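Local coordinates for protein monoglyceride lipase (Saccharomyces cerevisiae, PDB 4ZWN) that hydrolyses monoacylglycerols to glycerol and free fatty acids, preferring monounsaturated substrates, and also takes part in the breakdown of fatty acid ethyl esters, at residues S85-E90 and D319-L324; G209-S212 and Y216-F219. The protein carries 2 engineered substitutions. All coordinates share one frame; numbering follows the deposited sequence.

Contact 1: residues S85-E90 and D319-L324; sequences SLNGYE and DMKQWL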
loop_
_atom_site.group_PDB
_atom_site.type_symbol
_atom_site.label_atom_id
_atom_site.label_comp_id
_atom_site.label_asym_id
_atom_site.label_seq_id
_atom_site.Cartn_x
_atom_site.Cartn_y
_atom_site.Cartn_z
ATOM N N SER A 85 7.769 -6.390 13.315
ATOM C CA SER A 85 7.649 -6.546 14.760
ATOM C C SER A 85 8.904 -7.184 15.347
ATOM O O SER A 85 9.360 -6.803 16.425
ATOM C CB SER A 85 6.417 -7.386 15.106
ATOM O OG SER A 85 6.276 -7.539 16.507
ATOM N N LEU A 86 9.461 -8.151 14.621
ATOM C CA LEU A 86 10.675 -8.842 15.045
ATOM C C LEU A 86 11.909 -7.947 14.986
ATOM O O LEU A 86 12.903 -8.207 15.667
ATOM C CB LEU A 86 10.908 -10.086 14.184
ATOM C CG LEU A 86 9.946 -11.255 14.393
ATOM C CD1 LEU A 86 10.166 -12.319 13.336
ATOM C CD2 LEU A 86 10.121 -11.842 15.781
ATOM N N ASN A 87 11.849 -6.897 14.172
ATOM C CA ASN A 87 13.011 -6.041 13.956
ATOM C C ASN A 87 12.852 -4.639 14.528
ATOM O O ASN A 87 13.503 -3.697 14.074
ATOM C CB ASN A 87 13.329 -5.960 12.466
ATOM C CG ASN A 87 13.817 -7.279 11.910
ATOM O OD1 ASN A 87 15.018 -7.555 11.904
ATOM N ND2 ASN A 87 12.888 -8.107 11.451
ATOM N N GLY A 88 11.984 -4.508 15.525
ATOM C CA GLY A 88 11.879 -3.280 16.290
ATOM C C GLY A 88 11.043 -2.180 15.668
ATOM O O GLY A 88 11.294 -1.000 15.912
ATOM N N TYR A 89 10.044 -2.559 14.875
ATOM C CA TYR A 89 9.163 -1.576 14.251
ATOM C C TYR A 89 7.686 -1.892 14.461
ATOM O O TYR A 89 7.222 -2.996 14.169
ATOM C CB TYR A 89 9.460 -1.465 12.753
ATOM C CG TYR A 89 10.803 -0.844 12.461
ATOM C CD1 TYR A 89 10.963 0.536 12.454
ATOM C CD2 TYR A 89 11.914 -1.637 12.204
ATOM C CE1 TYR A 89 12.192 1.109 12.196
ATOM C CE2 TYR A 89 13.144 -1.074 11.942
ATOM C CZ TYR A 89 13.279 0.299 11.942
ATOM O OH TYR A 89 14.505 0.862 11.683
ATOM N N GLU A 90 6.956 -0.905 14.970
ATOM C CA GLU A 90 5.513 -1.016 15.115
ATOM C C GLU A 90 4.831 -0.857 13.763
ATOM O O GLU A 90 5.342 -0.168 12.879
ATOM C CB GLU A 90 4.985 0.035 16.095
ATOM C CG GLU A 90 5.472 -0.142 17.520
ATOM C CD GLU A 90 5.002 0.968 18.441
ATOM O OE1 GLU A 90 4.601 2.038 17.932
ATOM O OE2 GLU A 90 5.032 0.768 19.674
ATOM N N ASP A 319 15.908 -4.853 2.520
ATOM C CA ASP A 319 16.235 -3.534 1.998
ATOM C C ASP A 319 15.403 -2.474 2.711
ATOM O O ASP A 319 15.900 -1.395 3.032
ATOM C CB ASP A 319 16.018 -3.473 0.485
ATOM C CG ASP A 319 17.089 -4.221 -0.287
ATOM O OD1 ASP A 319 18.157 -4.501 0.300
ATOM O OD2 ASP A 319 16.869 -4.525 -1.479
ATOM N N MET A 320 14.141 -2.792 2.971
ATOM C CA MET A 320 13.260 -1.873 3.681
ATOM C C MET A 320 13.698 -1.716 5.134
ATOM O O MET A 320 13.725 -0.606 5.669
ATOM C CB MET A 320 11.811 -2.357 3.612
ATOM C CG MET A 320 10.854 -1.560 4.481
ATOM S SD MET A 320 9.136 -2.041 4.236
ATOM C CE MET A 320 8.338 -1.126 5.555
ATOM N N LYS A 321 14.043 -2.836 5.761
ATOM C CA LYS A 321 14.505 -2.843 7.145
ATOM C C LYS A 321 15.774 -1.997 7.299
ATOM O O LYS A 321 15.861 -1.154 8.193
ATOM C CB LYS A 321 14.747 -4.284 7.615
ATOM C CG LYS A 321 14.987 -4.445 9.111
ATOM C CD LYS A 321 16.461 -4.653 9.408
ATOM C CE LYS A 321 16.715 -4.871 10.888
ATOM N NZ LYS A 321 18.176 -4.962 11.157
ATOM N N GLN A 322 16.742 -2.210 6.413
ATOM C CA GLN A 322 17.991 -1.454 6.454
ATOM C C GLN A 322 17.743 0.020 6.176
ATOM O O GLN A 322 18.393 0.890 6.757
ATOM C CB GLN A 322 19.000 -2.016 5.448
ATOM C CG GLN A 322 19.557 -3.377 5.827
ATOM C CD GLN A 322 20.414 -3.978 4.731
ATOM O OE1 GLN A 322 20.562 -3.399 3.654
ATOM N NE2 GLN A 322 20.986 -5.146 5.002
ATOM N N TRP A 323 16.796 0.290 5.284
ATOM C CA TRP A 323 16.440 1.657 4.935
ATOM C C TRP A 323 15.828 2.374 6.134
ATOM O O TRP A 323 16.132 3.539 6.391
ATOM C CB TRP A 323 15.469 1.670 3.754
ATOM C CG TRP A 323 15.187 3.035 3.222
ATOM C CD1 TRP A 323 15.930 3.731 2.315
ATOM C CD2 TRP A 323 14.077 3.872 3.558
ATOM N NE1 TRP A 323 15.354 4.952 2.068
ATOM C CE2 TRP A 323 14.213 5.064 2.820
ATOM C CE3 TRP A 323 12.980 3.729 4.411
ATOM C CZ2 TRP A 323 13.296 6.106 2.908
ATOM C CZ3 TRP A 323 12.068 4.765 4.500
ATOM C CH2 TRP A 323 12.232 5.939 3.751
ATOM N N LEU A 324 14.967 1.666 6.862
ATOM C CA LEU A 324 14.341 2.206 8.066
ATOM C C LEU A 324 15.367 2.483 9.157
ATOM O O LEU A 324 15.331 3.532 9.801
ATOM C CB LEU A 324 13.277 1.243 8.597
ATOM C CG LEU A 324 11.993 1.098 7.784
ATOM C CD1 LEU A 324 11.147 -0.035 8.337
ATOM C CD2 LEU A 324 11.216 2.404 7.786
#

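Contact 2: residues G209-S212 and Y216-F219; sequences GITS and YRAF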
loop_
_atom_site.group_PDB
_atom_site.type_symbol
_atom_site.label_atom_id
_atom_site.label_comp_id
_atom_site.label_asym_id
_atom_site.label_seq_id
_atom_site.Cartn_x
_atom_site.Cartn_y
_atom_site.Cartn_z
ATOM N N GLY A 209 0.080 -12.823 -12.321
ATOM C CA GLY A 209 0.673 -11.499 -12.329
ATOM C C GLY A 209 0.979 -11.002 -10.929
ATOM O O GLY A 209 1.921 -10.235 -10.721
ATOM N N ILE A 210 0.182 -11.447 -9.964
ATOM C CA ILE A 210 0.327 -11.001 -8.585
ATOM C C ILE A 210 1.580 -11.582 -7.936
ATOM O O ILE A 210 2.359 -10.857 -7.314
ATOM C CB ILE A 210 -0.916 -11.371 -7.751
ATOM C CG1 ILE A 210 -2.096 -10.484 -8.157
ATOM C CG2 ILE A 210 -0.637 -11.217 -6.267
ATOM C CD1 ILE A 210 -3.392 -10.825 -7.469
ATOM N N THR A 211 1.784 -12.887 -8.094
ATOM C CA THR A 211 2.937 -13.550 -7.490
ATOM C C THR A 211 3.445 -14.732 -8.312
ATOM O O THR A 211 2.708 -15.313 -9.111
ATOM C CB THR A 211 2.615 -14.052 -6.075
ATOM O OG1 THR A 211 3.773 -14.686 -5.520
ATOM C CG2 THR A 211 1.470 -15.050 -6.115
ATOM N N SER A 212 4.709 -15.085 -8.098
ATOM C CA SER A 212 5.311 -16.230 -8.766
ATOM C C SER A 212 5.192 -17.497 -7.920
ATOM O O SER A 212 5.368 -18.605 -8.427
ATOM C CB SER A 212 6.782 -15.955 -9.084
ATOM O OG SER A 212 7.547 -15.843 -7.896
ATOM N N TYR A 216 1.138 -19.151 -2.356
ATOM C CA TYR A 216 0.330 -17.971 -2.065
ATOM C C TYR A 216 -0.763 -17.777 -3.112
ATOM O O TYR A 216 -1.812 -17.201 -2.825
ATOM C CB TYR A 216 1.198 -16.716 -1.990
ATOM C CG TYR A 216 2.034 -16.612 -0.736
ATOM C CD1 TYR A 216 1.486 -16.141 0.451
ATOM C CD2 TYR A 216 3.374 -16.970 -0.742
ATOM C CE1 TYR A 216 2.249 -16.041 1.599
ATOM C CE2 TYR A 216 4.142 -16.873 0.398
ATOM C CZ TYR A 216 3.576 -16.409 1.565
ATOM O OH TYR A 216 4.341 -16.312 2.704
ATOM N N ARG A 217 -0.503 -18.245 -4.328
ATOM C CA ARG A 217 -1.509 -18.216 -5.384
ATOM C C ARG A 217 -2.744 -19.018 -4.981
ATOM O O ARG A 217 -3.875 -18.548 -5.116
ATOM C CB ARG A 217 -0.935 -18.767 -6.688
ATOM C CG ARG A 217 -0.598 -17.716 -7.724
ATOM C CD ARG A 217 -0.155 -18.371 -9.023
ATOM N NE ARG A 217 1.227 -18.046 -9.356
ATOM C CZ ARG A 217 1.907 -18.607 -10.349
ATOM N NH1 ARG A 217 1.334 -19.532 -11.109
ATOM N NH2 ARG A 217 3.162 -18.247 -10.582
ATOM N N ALA A 218 -2.512 -20.230 -4.482
ATOM C CA ALA A 218 -3.596 -21.118 -4.078
ATOM C C ALA A 218 -4.405 -20.515 -2.938
ATOM O O ALA A 218 -5.634 -20.590 -2.929
ATOM C CB ALA A 218 -3.044 -22.475 -3.677
ATOM N N PHE A 219 -3.708 -19.917 -1.977
ATOM C CA PHE A 219 -4.361 -19.254 -0.855
ATOM C C PHE A 219 -5.242 -18.096 -1.313
ATOM O O PHE A 219 -6.398 -17.986 -0.906
ATOM C CB PHE A 219 -3.320 -18.744 0.144
ATOM C CG PHE A 219 -3.806 -17.602 0.992
ATOM C CD1 PHE A 219 -4.662 -17.828 2.058
ATOM C CD2 PHE A 219 -3.405 -16.300 0.725
ATOM C CE1 PHE A 219 -5.110 -16.779 2.840
ATOM C CE2 PHE A 219 -3.850 -15.249 1.503
ATOM C CZ PHE A 219 -4.703 -15.487 2.562
#

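Contact 1: residues S85-E90 and D319-L324
Asn87, in the turn that follows helix 78-86, lies across the aliphatic part of Lys321, the two side chains meeting at roughly a right angle. Its OD1 comes within 3.3 Å of Lys321 CE, and Asn87 CB is 4.0 Å from Lys321 CG, so the methylenes rather than the ammonium group do the touching. The polar ends are engaged in other bonds: Asn87 ND2 donates to the carbonyl of His83, and Lys321 NZ forms a salt bridge with Asp325. A bend at chi2 (-103°) carries the lysine chain to the asparagine. Gly88, with phi at 82°, a region glycine enters easily, leads the backbone into strand 89-94. This is the end of a beta-alpha-beta crossover, in which helix 78-86 links the adjacent parallel strands 62-67 and 89-94 of the alpha/beta-hydrolase sheet; the C-terminal helix 310-326 packs over the same sheet through Met320, Trp323 and Leu324. Tyr89 then reaches out to that helix. Leu324 CD1 sits above the Tyr89 ring, 4.0 Å from its centroid and 2° from the normal, a CH-pi contact almost exactly over the centre. Nearer the phenol end, Leu324 CB lies 3.5 Å from Tyr89 CZ and 3.3 Å from Tyr89 OH. Tyr89 OH is also 3.1 Å from Leu324 C, yet its angle to Leu324 O is too poor for a hydrogen bond. It bonds instead to Asp325, Thr328 and Arg61, which leaves a polar tip satisfied beside a largely apolar ring contact. Were Tyr89 cut back to an alanine, Leu324 CD1 would probably lose its aromatic face, and Asp325, Thr328 and Arg61 their shared hydroxyl partner.

Contact 2: residues G209-S212 and Y216-F219
Arg217 folds its guanidinium back over the carbonyl of Thr211, and the polar part of the contact rests on this pairing. Arg217 NE donates to Thr211 O at 3.1 Å with an N-H...O angle of 138°, a bent bond. The donor stands above the carbonyl plane, 39° out of it, while the oxygen is tilted out of the guanidinium plane. A second, weak bond from Arg217 NH2 reaches the same Thr211 O at 3.3 Å, so two nitrogens of one side chain share this acceptor. Arg217 NH2 also comes within 3.1 Å of Ser212 O. Arg301 adds a further weak bond to the Thr211 carbonyl and, with Lys208, brings more positive charge close to the guanidinium; the Thr211 carbonyl probably offsets part of this crowding.

Thr211 is the first residue to leave helical geometry after helix 207-210, and Arg217 belongs to helix 214-222. Both helices lie in the insertion between strands 165-169 and 264-269, which in monoglyceride lipases forms the cap over the alpha/beta-hydrolase core. The Thr211 side chain is about 7 Å from that of His302, the probable charge-relay histidine.

The apolar part is small: Thr211 CG2 touches Arg217 CG at 3.7 Å. More loosely, Thr211 CG2 lies 4.5 Å from Tyr216 CB. With OG1 anti to the backbone N (chi1 -180°), CG2 falls between the backbone N and the carbonyl carbon and is turned to Arg217. The Thr211 hydroxyl bonds to the amide of Asp213, an ST turn, and to the carbonyl of Leu307, while Ser212 OG pairs with Glu308.

How the contacts relate
The two contacts lie in different parts of the lipase, core and cap, with centres 25 Å apart and nearest atoms about 13 Å apart, and they share no helix or strand. In contact 1, strand 89-94 and the turn before it, early in the core, meet helix 310-326 near the C-terminus, bridging 228 intervening residues. Contact 2 is local: its segments are separated by three residues and fall within that long interval, in the cap insertion. Contact 1 thus joins early and late parts of the alpha/beta-hydrolase core away from the annotated sites, whereas contact 2 links helices 207-210 and 214-222 of the cap near the probable charge-relay histidine.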